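Local coordinates for protein putative alkaline phosphatase (Pseudomonas fluorescens, PDB 4F1V) that binds phosphate with high affinity in the periplasm and probably serves as the solute-binding component of the PstSACB ABC transporter for phosphate import, at residues D44-K47 against V52-K55; K84-P89 against L356-T361; P270-D275 against P282-G287; T294-S299 against R312-K317; A328-A331 against V335-P338. One frame throughout, in Å; residues are numbered along the deposited sequence. Where two conformers were deposited one is given.

Contact 1. Residues D44-K47 against V52-K55; sequences DYTK and VTNK
The aromatic ring of Tyr45 lies against the bend of 52-55, with the Lys55 side chain running alongside it. Lys55 CB stands over the centre of one face, 3.8 Å from the Tyr45 centroid and 12° off its normal, a well-aligned CH-pi contact. At the ring edge and in its plane is the carbonyl oxygen of Val52, 3.5 Å from Tyr45 CD1, while Val52 CG1 packs 3.7 Å from Tyr45 CE1. With CG anti to the backbone N (chi1 -167°), Tyr45 projects into this bend, and its side chain also touches Asn4. Both segments belong to the loop joining helix 33-42 to strand 59-62, and the first opens with an Asx turn: Asp44 OD1 accepts from Thr46 N at 3.1 Å and from Thr46 OG1, both from the same face of the carboxylate. This turn leads into the short 3-10 segment 45-47. A smaller patch lies near the surface, where Thr46 CG2 meets Thr53 CG2 at 3.6 Å. The hydrated part is separate, and no direct hydrogen bond spans the segments. One water accepts from Tyr45 N and donates to Lys55 O at 2.8 Å. A second accepts from Lys55 NZ at 2.7 Å, with a weak link to Tyr45 OH.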
# COMPACT_ATOMS: atom_id res chain seq x y z
N ASP A 44 -1.56 13.63 15.92
CA ASP A 44 -2.33 14.74 15.38
C ASP A 44 -3.60 14.22 14.69
O ASP A 44 -3.60 13.87 13.51
CB ASP A 44 -1.50 15.55 14.41
CG ASP A 44 -2.26 16.74 13.81
OD1 ASP A 44 -3.39 16.99 14.23
OD2 ASP A 44 -1.63 17.36 12.91
N TYR A 45 -4.68 14.21 15.47
CA TYR A 45 -5.95 13.68 14.96
C TYR A 45 -6.57 14.49 13.85
O TYR A 45 -7.38 14.00 13.07
CB TYR A 45 -6.95 13.54 16.13
CG TYR A 45 -8.19 12.74 15.82
CD1 TYR A 45 -9.38 13.35 15.41
CD2 TYR A 45 -8.19 11.36 15.91
CE1 TYR A 45 -10.50 12.65 15.10
CE2 TYR A 45 -9.31 10.60 15.60
CZ TYR A 45 -10.48 11.26 15.18
OH TYR A 45 -11.62 10.58 14.87
N THR A 46 -6.13 15.75 13.70
CA THR A 46 -6.66 16.56 12.61
C THR A 46 -6.29 16.04 11.21
O THR A 46 -6.93 16.35 10.23
CB THR A 46 -6.27 18.04 12.68
OG1 THR A 46 -4.90 18.25 12.33
CG2 THR A 46 -6.62 18.68 14.01
N LYS A 47 -5.25 15.17 11.16
CA LYS A 47 -4.87 14.48 9.91
C LYS A 47 -5.87 13.39 9.51
O LYS A 47 -5.92 13.00 8.34
CB LYS A 47 -3.45 13.96 10.05
CG LYS A 47 -2.33 14.94 10.31
CD LYS A 47 -2.11 15.82 9.09
CE LYS A 47 -1.57 17.19 9.45
NZ LYS A 47 -0.69 17.63 8.32
N VAL A 52 -10.87 18.47 14.23
CA VAL A 52 -11.15 17.70 15.43
C VAL A 52 -9.87 17.44 16.17
O VAL A 52 -8.94 16.81 15.65
CB VAL A 52 -11.88 16.40 15.09
CG1 VAL A 52 -12.19 15.62 16.40
CG2 VAL A 52 -13.16 16.65 14.32
N THR A 53 -9.78 17.95 17.42
CA THR A 53 -8.58 17.88 18.24
C THR A 53 -8.78 17.18 19.61
O THR A 53 -7.84 17.02 20.33
CB THR A 53 -8.02 19.29 18.54
OG1 THR A 53 -9.09 20.11 19.10
CG2 THR A 53 -7.49 19.98 17.29
N ASN A 54 -9.96 16.63 19.88
CA ASN A 54 -10.29 16.05 21.20
C ASN A 54 -10.11 14.52 21.29
O ASN A 54 -10.62 13.87 22.21
CB ASN A 54 -11.70 16.39 21.68
CG ASN A 54 -12.78 15.80 20.84
OD1 ASN A 54 -12.59 15.34 19.74
ND2 ASN A 54 -14.03 15.99 21.34
N LYS A 55 -9.31 13.97 20.37
CA LYS A 55 -8.95 12.59 20.31
C LYS A 55 -7.44 12.42 20.04
O LYS A 55 -6.81 13.30 19.46
CB LYS A 55 -9.80 11.85 19.23
CG LYS A 55 -11.26 11.70 19.62
CD LYS A 55 -12.06 10.96 18.61
CE LYS A 55 -13.52 10.69 19.10
NZ LYS A 55 -14.25 10.00 17.98
O HOH W 1 -4.57 14.54 18.42
O HOH W 2 -14.30 12.00 16.18

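Contact 2. Residues K84-P89 against L356-T361; sequences KLIQVP and LSIGNT
Ile86 and Ile358 carry the apolar core of this contact, their side chains crossing at about a right angle. The outermost methyl of the first does the touching: Ile86 CD1 lies 3.6 Å from Ile358 CG1 and 4.2 Å from Ile358 CD1. A chi2 of 170° extends Ile86 fully, which carries CD1 across from the strand to the loop. The same methyl comes within 4.2 Å of the carbonyl oxygen Leu356 O. Phe349 of helix 339-349 touches both Ile86 and Leu356, and Val311 and Phe315 of helix 305-318 pack on Ile358, so the contact is the meeting point of an edge strand, a C-terminal loop and two helices.

A second apolar touch uses the aliphatic part of a charged residue. Lys84 CE is 3.7 Å from Leu356 CD2, the two side chains meeting at a slant. Bends at chi3 (65°) and chi4 (52°) turn the lysine's end back, and its NZ donates to Ser263 O.

Polar interactions act within the loop and around it. Ser357 to Asn360 form a type II beta turn, closed by Asn360 N to Ser357 O at 3.1 Å, with Gly359 at the positive-phi position. Ile358 O receives Arg312 NH1, and Gly359 is bonded through its backbone to Gln300.

No hydrogen bond joins 84-89 to 356-361, and 143 Å² is buried between them. Direct cohesion here is therefore by van der Waals contact, whereas the polar bonds that fix the loop's position run to neighbouring parts of the chain.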
# COMPACT_ATOMS: atom_id res chain seq x y z
N LYS A 84 8.84 2.35 21.67
CA LYS A 84 9.14 2.12 20.26
C LYS A 84 7.87 2.06 19.40
O LYS A 84 6.89 1.43 19.80
CB LYS A 84 9.90 0.76 20.12
CG LYS A 84 11.34 0.86 20.55
CD LYS A 84 12.07 -0.50 20.57
CE LYS A 84 12.22 -1.15 19.24
NZ LYS A 84 12.81 -0.32 18.19
N LEU A 85 7.91 2.62 18.20
CA LEU A 85 6.84 2.30 17.26
C LEU A 85 7.15 0.92 16.62
O LEU A 85 8.30 0.44 16.60
CB LEU A 85 6.63 3.39 16.19
CG LEU A 85 7.73 3.67 15.15
CD1 LEU A 85 7.86 2.63 14.03
CD2 LEU A 85 7.54 5.03 14.51
N ILE A 86 6.09 0.37 16.07
CA ILE A 86 6.02 -0.90 15.36
C ILE A 86 5.50 -0.61 13.94
O ILE A 86 4.48 0.05 13.78
CB ILE A 86 5.07 -1.86 16.09
CG1 ILE A 86 5.63 -2.23 17.47
CG2 ILE A 86 4.79 -3.10 15.22
CD1 ILE A 86 4.65 -2.99 18.38
N GLN A 87 6.21 -1.14 12.94
CA GLN A 87 5.79 -1.05 11.52
C GLN A 87 5.81 -2.49 10.99
O GLN A 87 6.86 -3.15 11.02
CB GLN A 87 6.76 -0.19 10.75
CG GLN A 87 6.31 0.02 9.28
CD GLN A 87 7.28 0.86 8.44
OE1 GLN A 87 6.89 1.76 7.69
NE2 GLN A 87 8.57 0.54 8.55
N VAL A 88 4.65 -2.98 10.50
CA VAL A 88 4.58 -4.38 10.06
C VAL A 88 3.70 -4.47 8.83
O VAL A 88 2.71 -3.77 8.71
CB VAL A 88 4.01 -5.34 11.11
CG1 VAL A 88 5.04 -5.67 12.18
CG2 VAL A 88 2.72 -4.81 11.77
N PRO A 89 4.03 -5.38 7.89
CA PRO A 89 3.08 -5.64 6.76
C PRO A 89 1.75 -6.11 7.28
O PRO A 89 1.70 -6.91 8.22
CB PRO A 89 3.79 -6.76 5.98
CG PRO A 89 5.22 -6.43 6.24
CD PRO A 89 5.24 -6.16 7.74
N LEU A 356 10.26 -6.77 22.13
CA LEU A 356 9.44 -5.93 21.23
C LEU A 356 7.96 -6.05 21.49
O LEU A 356 7.15 -5.38 20.80
CB LEU A 356 9.75 -6.28 19.75
CG LEU A 356 11.18 -6.11 19.31
CD1 LEU A 356 11.30 -6.35 17.81
CD2 LEU A 356 11.72 -4.76 19.68
N SER A 357 7.52 -6.85 22.44
CA SER A 357 6.11 -7.20 22.52
C SER A 357 5.25 -6.04 23.05
O SER A 357 5.61 -5.32 23.98
CB SER A 357 5.90 -8.48 23.35
OG SER A 357 6.22 -8.24 24.71
N ILE A 358 4.07 -5.93 22.46
CA ILE A 358 3.12 -4.88 22.83
C ILE A 358 2.76 -5.05 24.30
O ILE A 358 2.35 -6.12 24.74
CB ILE A 358 1.88 -4.91 21.91
CG1 ILE A 358 2.24 -4.64 20.45
CG2 ILE A 358 0.80 -3.97 22.40
CD1 ILE A 358 1.25 -5.19 19.45
N GLY A 359 2.84 -3.95 25.07
CA GLY A 359 2.48 -4.01 26.49
C GLY A 359 3.46 -4.73 27.38
O GLY A 359 3.12 -5.02 28.54
N ASN A 360 4.64 -5.04 26.90
CA ASN A 360 5.65 -5.74 27.70
C ASN A 360 5.77 -5.03 29.08
O ASN A 360 6.03 -3.84 29.14
CB ASN A 360 6.95 -5.75 26.91
CG ASN A 360 8.14 -6.38 27.62
OD1 ASN A 360 8.45 -6.05 28.79
ND2 ASN A 360 8.85 -7.22 26.91
N THR A 361 5.57 -5.81 30.19
CA THR A 361 5.44 -5.15 31.49
C THR A 361 6.72 -4.60 32.06
O THR A 361 6.71 -3.84 33.00
CB THR A 361 4.77 -6.05 32.53
OG1 THR A 361 5.60 -7.18 32.70
CG2 THR A 361 3.30 -6.36 32.17

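Contact 3. Residues P270-D275 against P282-G287; sequences PVFGPD and PYPTSG
Phe272 presents its CB, rather than its ring, to the face of Tyr283. That carbon stands 3.2 Å above the tyrosine plane, displaced toward the rim, and its distance to the Tyr283 centroid is 3.6 Å, at 26° off the normal: a close CH-pi contact. The tightest approaches are from Phe272 CB to Tyr283 CE2 and CZ, both 3.3 Å. The two rings have planes inclined by only 26°, yet they are slid apart, with centroids 5.5 Å from each other, and barely overlap. Phe272 instead turns its edge to the backbone of Pro282, whose carbonyl oxygen is 3.4 Å from Phe272 CD2 and close to the ring plane. With chi1 -72°, Tyr283 has CG anti to its carbonyl carbon, and one face of the ring comes over Phe272 CB, with Tyr283 CE1 3.6 Å from Gly273 N.

Beyond the aromatic pair the contact becomes hydrated. Asp275 approaches Pro282 at about a right angle and shares two waters with the second segment. One accepts from Tyr283 N at 2.9 Å and lies within hydrogen-bonding distance of Gly273 O and Asp275 OD1; the other connects Asp275 OD1 with Tyr283 O.

The short parallel pairing of 272-273 with 281-282, bonded through Val271 and Gly273 to Gln281, closes the loop 274-280. Tyr283, met edge-to-face by Phe155, joins this small two-stranded element to helix 147-159, and Leu291, touching Phe272, Tyr283 and Pro284, joins it to strand 291-299, as packing within the periplasmic binding protein fold.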
# COMPACT_ATOMS: atom_id res chain seq x y z
N PRO A 270 8.91 -5.42 3.51
CA PRO A 270 9.66 -5.75 2.29
C PRO A 270 9.26 -4.79 1.19
O PRO A 270 8.10 -4.41 1.07
CB PRO A 270 9.14 -7.17 1.91
CG PRO A 270 8.47 -7.67 3.19
CD PRO A 270 7.89 -6.42 3.82
N VAL A 271 10.24 -4.41 0.37
CA VAL A 271 9.96 -3.67 -0.82
C VAL A 271 10.54 -4.39 -2.03
O VAL A 271 11.55 -5.08 -1.95
CB VAL A 271 10.42 -2.22 -0.77
CG1 VAL A 271 9.76 -1.49 0.39
CG2 VAL A 271 11.92 -2.08 -0.72
N PHE A 272 9.84 -4.24 -3.15
CA PHE A 272 10.32 -4.67 -4.45
C PHE A 272 11.14 -3.57 -5.07
O PHE A 272 11.00 -2.36 -4.69
CB PHE A 272 9.13 -5.13 -5.34
CG PHE A 272 8.48 -6.38 -4.86
CD1 PHE A 272 7.50 -6.34 -3.85
CD2 PHE A 272 8.88 -7.62 -5.36
CE1 PHE A 272 6.94 -7.53 -3.40
CE2 PHE A 272 8.30 -8.79 -4.91
CZ PHE A 272 7.34 -8.76 -3.91
N GLY A 273 11.99 -3.89 -6.03
CA GLY A 273 12.89 -2.92 -6.60
C GLY A 273 13.67 -3.56 -7.73
O GLY A 273 13.33 -4.61 -8.26
N PRO A 274 14.75 -2.88 -8.14
CA PRO A 274 15.53 -3.35 -9.30
C PRO A 274 16.12 -4.74 -9.10
O PRO A 274 16.43 -5.15 -7.96
CB PRO A 274 16.64 -2.31 -9.39
CG PRO A 274 16.06 -1.05 -8.79
CD PRO A 274 15.26 -1.60 -7.62
N ASP A 275 16.27 -5.40 -10.24
CA ASP A 275 16.92 -6.67 -10.30
C ASP A 275 18.36 -6.62 -9.69
O ASP A 275 19.04 -5.67 -9.72
CB ASP A 275 17.03 -7.21 -11.74
CG ASP A 275 15.72 -7.54 -12.40
OD1 ASP A 275 14.71 -7.60 -11.72
OD2 ASP A 275 15.77 -7.71 -13.67
N PRO A 282 13.32 -8.64 -6.30
CA PRO A 282 13.06 -8.33 -7.72
C PRO A 282 11.58 -8.56 -8.01
O PRO A 282 10.92 -9.41 -7.43
CB PRO A 282 13.88 -9.41 -8.49
CG PRO A 282 13.98 -10.54 -7.51
CD PRO A 282 14.03 -9.95 -6.16
N TYR A 283 11.10 -7.75 -8.97
CA TYR A 283 9.74 -7.99 -9.44
C TYR A 283 9.66 -9.38 -10.07
O TYR A 283 10.60 -9.86 -10.74
CB TYR A 283 9.25 -6.88 -10.36
CG TYR A 283 8.98 -5.61 -9.58
CD1 TYR A 283 9.89 -4.58 -9.54
CD2 TYR A 283 7.80 -5.47 -8.85
CE1 TYR A 283 9.67 -3.43 -8.78
CE2 TYR A 283 7.56 -4.35 -8.08
CZ TYR A 283 8.48 -3.32 -8.04
OH TYR A 283 8.33 -2.17 -7.28
N PRO A 284 8.54 -10.05 -9.91
CA PRO A 284 8.42 -11.45 -10.38
C PRO A 284 8.38 -11.54 -11.90
O PRO A 284 7.85 -10.64 -12.56
CB PRO A 284 7.13 -11.91 -9.76
CG PRO A 284 6.30 -10.64 -9.55
CD PRO A 284 7.33 -9.64 -9.16
N THR A 285 8.95 -12.60 -12.44
CA THR A 285 9.02 -12.90 -13.83
C THR A 285 7.78 -13.62 -14.38
O THR A 285 7.61 -13.63 -15.60
CB THR A 285 10.38 -13.73 -14.13
OG1 THR A 285 10.49 -14.93 -13.33
CG2 THR A 285 11.48 -12.83 -13.78
N SER A 286 7.02 -14.23 -13.49
CA SER A 286 5.78 -14.87 -13.81
C SER A 286 4.64 -14.14 -13.14
O SER A 286 4.86 -13.37 -12.22
CB SER A 286 5.88 -16.32 -13.36
OG SER A 286 6.08 -16.41 -11.95
N GLY A 287 3.42 -14.46 -13.55
CA GLY A 287 2.26 -13.80 -13.01
C GLY A 287 2.25 -12.29 -13.33
O GLY A 287 2.84 -11.84 -14.30
O HOH W 3 12.79 -6.01 -10.57
O HOH W 4 12.26 -8.69 -12.62

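Contact 4. Residues T294-S299 against R312-K317; sequences TNLIFS and RDFFTK
Phe298 on the strand receives the edge of Phe315 from the helix, a T-shaped stack with planes at 81° and centroids 5.0 Å apart. Phe315 CE2 sits over the centre of the Phe298 ring, 3.6 Å from Phe298 CD1. Phe314 meets the same residue differently: its plane is 24° from that of Phe298, but the centroids are 6.0 Å apart and overlap is slight, contact being made through Phe298 CZ and Phe314 CD2 at 3.8 Å. Leu296 completes the first shell from the opposite direction to Phe314, its CD1 lying near the plane of that ring, 3.8 Å from Phe314 CE2.

The helical pair is set differently. Phe314 has CG anti to its backbone N, whereas the Phe315 and Phe298 side chains slide past each other in opposite directions.

In the next shell, Trp59 stacks with Phe298, Phe25 and His318 meet Phe314, and Tyr319 meets Phe315. Strand 294-299 is held by neighbours on both flanks: Leu296 bonds through its backbone to Val88, and Ile297 to Ala60. Its axis passes 11.6 Å from that of helix 312-317, at 146° between their directions, a separation filled by these large side chains in a helix-on-sheet packing.

All four touching residues are buried and no hydrogen bond crosses between the segments. The helix is thus joined to the sheet here by dispersion and by the quadrupolar attraction expected of an edge-to-face pair, while the polar bonds of either element run along the helix, between strands or to other parts of the chain.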
# COMPACT_ATOMS: atom_id res chain seq x y z
N THR A 294 1.06 -3.39 1.89
CA THR A 294 0.51 -2.27 2.70
C THR A 294 0.64 -2.66 4.17
O THR A 294 0.57 -3.86 4.49
CB THR A 294 -0.91 -1.93 2.28
OG1 THR A 294 -1.35 -0.80 3.02
CG2 THR A 294 -1.91 -3.05 2.45
N ASN A 295 0.85 -1.67 5.04
CA ASN A 295 1.43 -1.87 6.37
C ASN A 295 0.58 -1.24 7.48
O ASN A 295 -0.27 -0.38 7.25
CB ASN A 295 2.85 -1.27 6.41
CG ASN A 295 3.61 -1.66 5.15
OD1 ASN A 295 3.69 -2.85 4.81
ND2 ASN A 295 4.15 -0.69 4.49
N LEU A 296 0.90 -1.70 8.71
CA LEU A 296 0.36 -1.11 9.96
C LEU A 296 1.50 -0.38 10.69
O LEU A 296 2.65 -0.83 10.68
CB LEU A 296 -0.11 -2.21 10.90
CG LEU A 296 -1.12 -3.26 10.38
CD1 LEU A 296 -1.48 -4.28 11.45
CD2 LEU A 296 -2.33 -2.61 9.80
N ILE A 297 1.14 0.70 11.38
CA ILE A 297 2.04 1.41 12.28
C ILE A 297 1.30 1.57 13.62
O ILE A 297 0.21 2.14 13.67
CB ILE A 297 2.43 2.78 11.73
CG1 ILE A 297 3.13 2.64 10.36
CG2 ILE A 297 3.35 3.53 12.72
CD1 ILE A 297 3.20 3.98 9.61
N PHE A 298 1.89 1.00 14.69
CA PHE A 298 1.35 1.00 16.05
C PHE A 298 2.47 1.46 17.02
O PHE A 298 3.63 1.57 16.65
CB PHE A 298 0.86 -0.40 16.45
CG PHE A 298 -0.52 -0.77 15.94
CD1 PHE A 298 -0.76 -1.16 14.63
CD2 PHE A 298 -1.61 -0.66 16.80
CE1 PHE A 298 -2.06 -1.46 14.19
CE2 PHE A 298 -2.89 -0.94 16.36
CZ PHE A 298 -3.11 -1.35 15.08
N SER A 299 2.06 1.67 18.29
CA SER A 299 3.05 1.77 19.39
C SER A 299 3.22 0.43 20.06
O SER A 299 2.26 -0.34 20.21
CB SER A 299 2.52 2.81 20.39
OG SER A 299 3.53 3.05 21.39
N ARG A 312 -3.38 -5.54 21.55
CA ARG A 312 -2.92 -6.93 21.48
C ARG A 312 -3.99 -7.82 20.86
O ARG A 312 -3.67 -8.70 20.03
CB ARG A 312 -2.54 -7.46 22.90
CG ARG A 312 -1.29 -6.83 23.47
CD ARG A 312 -0.93 -7.34 24.84
NE ARG A 312 -0.76 -8.79 24.85
CZ ARG A 312 0.29 -9.46 24.41
NH1 ARG A 312 1.41 -8.79 23.99
NH2 ARG A 312 0.32 -10.79 24.33
N ASP A 313 -5.25 -7.68 21.25
CA ASP A 313 -6.30 -8.54 20.74
C ASP A 313 -6.48 -8.37 19.23
O ASP A 313 -6.79 -9.35 18.52
CB ASP A 313 -7.60 -8.26 21.48
CG ASP A 313 -7.59 -8.69 22.97
OD1 ASP A 313 -6.70 -9.50 23.32
OD2 ASP A 313 -8.49 -8.25 23.70
N PHE A 314 -6.28 -7.17 18.70
CA PHE A 314 -6.30 -7.00 17.25
C PHE A 314 -5.16 -7.75 16.56
O PHE A 314 -5.37 -8.47 15.56
CB PHE A 314 -6.24 -5.52 16.87
CG PHE A 314 -6.07 -5.30 15.37
CD1 PHE A 314 -7.06 -5.74 14.49
CD2 PHE A 314 -4.93 -4.70 14.86
CE1 PHE A 314 -6.85 -5.60 13.11
CE2 PHE A 314 -4.72 -4.60 13.50
CZ PHE A 314 -5.69 -5.07 12.61
N PHE A 315 -3.93 -7.65 17.08
CA PHE A 315 -2.84 -8.40 16.52
C PHE A 315 -3.11 -9.91 16.58
O PHE A 315 -2.75 -10.65 15.65
CB PHE A 315 -1.50 -8.05 17.21
CG PHE A 315 -0.80 -6.83 16.62
CD1 PHE A 315 0.43 -6.99 15.93
CD2 PHE A 315 -1.30 -5.55 16.73
CE1 PHE A 315 1.08 -5.94 15.40
CE2 PHE A 315 -0.67 -4.47 16.14
CZ PHE A 315 0.52 -4.66 15.49
N THR A 316 -3.71 -10.38 17.68
CA THR A 316 -4.02 -11.80 17.85
C THR A 316 -4.94 -12.28 16.72
O THR A 316 -4.82 -13.42 16.26
CB THR A 316 -4.64 -12.02 19.22
OG1 THR A 316 -3.60 -11.79 20.18
CG2 THR A 316 -5.16 -13.42 19.42
N LYS A 317 -5.87 -11.46 16.29
CA LYS A 317 -6.74 -11.77 15.15
C LYS A 317 -6.03 -11.64 13.80
O LYS A 317 -6.04 -12.57 12.98
CB LYS A 317 -8.02 -10.94 15.22
CG LYS A 317 -8.97 -11.32 14.10
CD LYS A 317 -10.36 -10.85 14.24
CE LYS A 317 -11.38 -11.61 13.40
NZ LYS A 317 -12.73 -11.02 13.62

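Contact 5. Residues A328-A331 against V335-P338; sequences AITA and VPLP
Ile329 and Thr330 of helix 326-331 pack against the chain that leads on to helix 339-349, meeting Pro336 in the loop connecting the two helices. The methyl branch of Ile329 does most of the touching: CG2 lies 3.6 Å from Pro336 N and 3.8 Å from Val335 C, so it rests on the peptide link between these two residues, and it is also 3.8 Å from Pro336 CD. This branch is anti to the backbone N (chi1, measured to CG1, is -69°). Thr330 adds a second methyl at the exposed margin, its CG2 standing 3.9 Å from Pro336 CG, with the two side chains meeting at a slant. Thr330 OG1 is directed back to the helix and bonds to Ala327 O.

The segment 335-338 ends with Pro338 at the N-cap position of helix 339-349, so the proline-rich stretch passes from one helix to the start of the next. Around it, Leu14 of helix 12-15 touches Ile329, and Val335, whose CB points away from the first helix, packs on Ser248 and Ile251 of helix 248-252. A backbone hydrogen bond ties Val335 to Gly92 of strand 85-94, and Leu337 O accepts from Lys342 NZ.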
# COMPACT_ATOMS: atom_id res chain seq x y z
N ALA A 328 -11.62 -12.02 4.73
CA ALA A 328 -11.89 -10.62 4.40
C ALA A 328 -10.78 -10.01 3.56
O ALA A 328 -11.04 -9.20 2.66
CB ALA A 328 -12.07 -9.81 5.68
N ILE A 329 -9.53 -10.38 3.84
CA ILE A 329 -8.39 -9.94 3.03
C ILE A 329 -8.63 -10.31 1.57
O ILE A 329 -8.51 -9.46 0.66
CB ILE A 329 -7.10 -10.49 3.63
CG1 ILE A 329 -6.79 -9.80 4.97
CG2 ILE A 329 -5.95 -10.34 2.65
CD1 ILE A 329 -5.73 -10.47 5.81
N THR A 330 -8.95 -11.59 1.30
CA THR A 330 -9.18 -12.01 -0.08
C THR A 330 -10.38 -11.29 -0.72
O THR A 330 -10.35 -10.98 -1.92
CB THR A 330 -9.36 -13.52 -0.23
OG1 THR A 330 -10.67 -13.95 0.36
CG2 THR A 330 -8.25 -14.36 0.40
N ALA A 331 -11.41 -11.03 0.08
CA ALA A 331 -12.61 -10.44 -0.45
C ALA A 331 -12.41 -9.00 -0.93
O ALA A 331 -13.27 -8.51 -1.66
CB ALA A 331 -13.69 -10.43 0.62
N VAL A 335 -3.79 -10.15 -0.70
CA VAL A 335 -3.14 -11.45 -0.46
C VAL A 335 -2.82 -11.61 1.02
O VAL A 335 -2.05 -10.81 1.59
CB VAL A 335 -1.83 -11.56 -1.30
CG1 VAL A 335 -1.17 -12.90 -1.05
CG2 VAL A 335 -2.09 -11.39 -2.78
N PRO A 336 -3.35 -12.64 1.67
CA PRO A 336 -2.97 -12.94 3.07
C PRO A 336 -1.48 -13.23 3.20
O PRO A 336 -0.79 -13.67 2.25
CB PRO A 336 -3.78 -14.20 3.38
CG PRO A 336 -4.96 -14.10 2.45
CD PRO A 336 -4.44 -13.55 1.17
N LEU A 337 -0.95 -12.94 4.38
CA LEU A 337 0.41 -13.31 4.66
C LEU A 337 0.53 -14.81 4.90
O LEU A 337 -0.36 -15.44 5.51
CB LEU A 337 0.95 -12.61 5.93
CG LEU A 337 0.90 -11.05 5.83
CD1 LEU A 337 1.50 -10.44 7.07
CD2 LEU A 337 1.55 -10.50 4.57
N PRO A 338 1.64 -15.43 4.45
CA PRO A 338 1.95 -16.82 4.75
C PRO A 338 1.87 -17.09 6.25
O PRO A 338 2.17 -16.30 7.13
CB PRO A 338 3.35 -17.01 4.18
CG PRO A 338 3.46 -16.04 3.04
CD PRO A 338 2.65 -14.85 3.55

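Overall arrangement
Contacts 2 and 4 share one sheet: strands 85-94 and 291-299 are neighbours in it, Ile86 N lies 2.8 Å from Phe298 O in a probable hydrogen bond, and the contact centres are about 9 Å apart. Contact 2 closes a long loop of chain within which contacts 3, 4 and 5 are nested. It touches contact 3 through Pro89 CG and Pro270 CD (3.6 Å) and contact 5 through Pro89 O and Leu337 CD1 (3.7 Å). Contact 1 stands apart at the surface, its nearest atoms about 12 Å from contact 4. The bound hydrogenphosphate is about 12 Å from the Leu296 side chain, and Thr294 OG1 of contact 4 bonds to Asp63, a pocket residue.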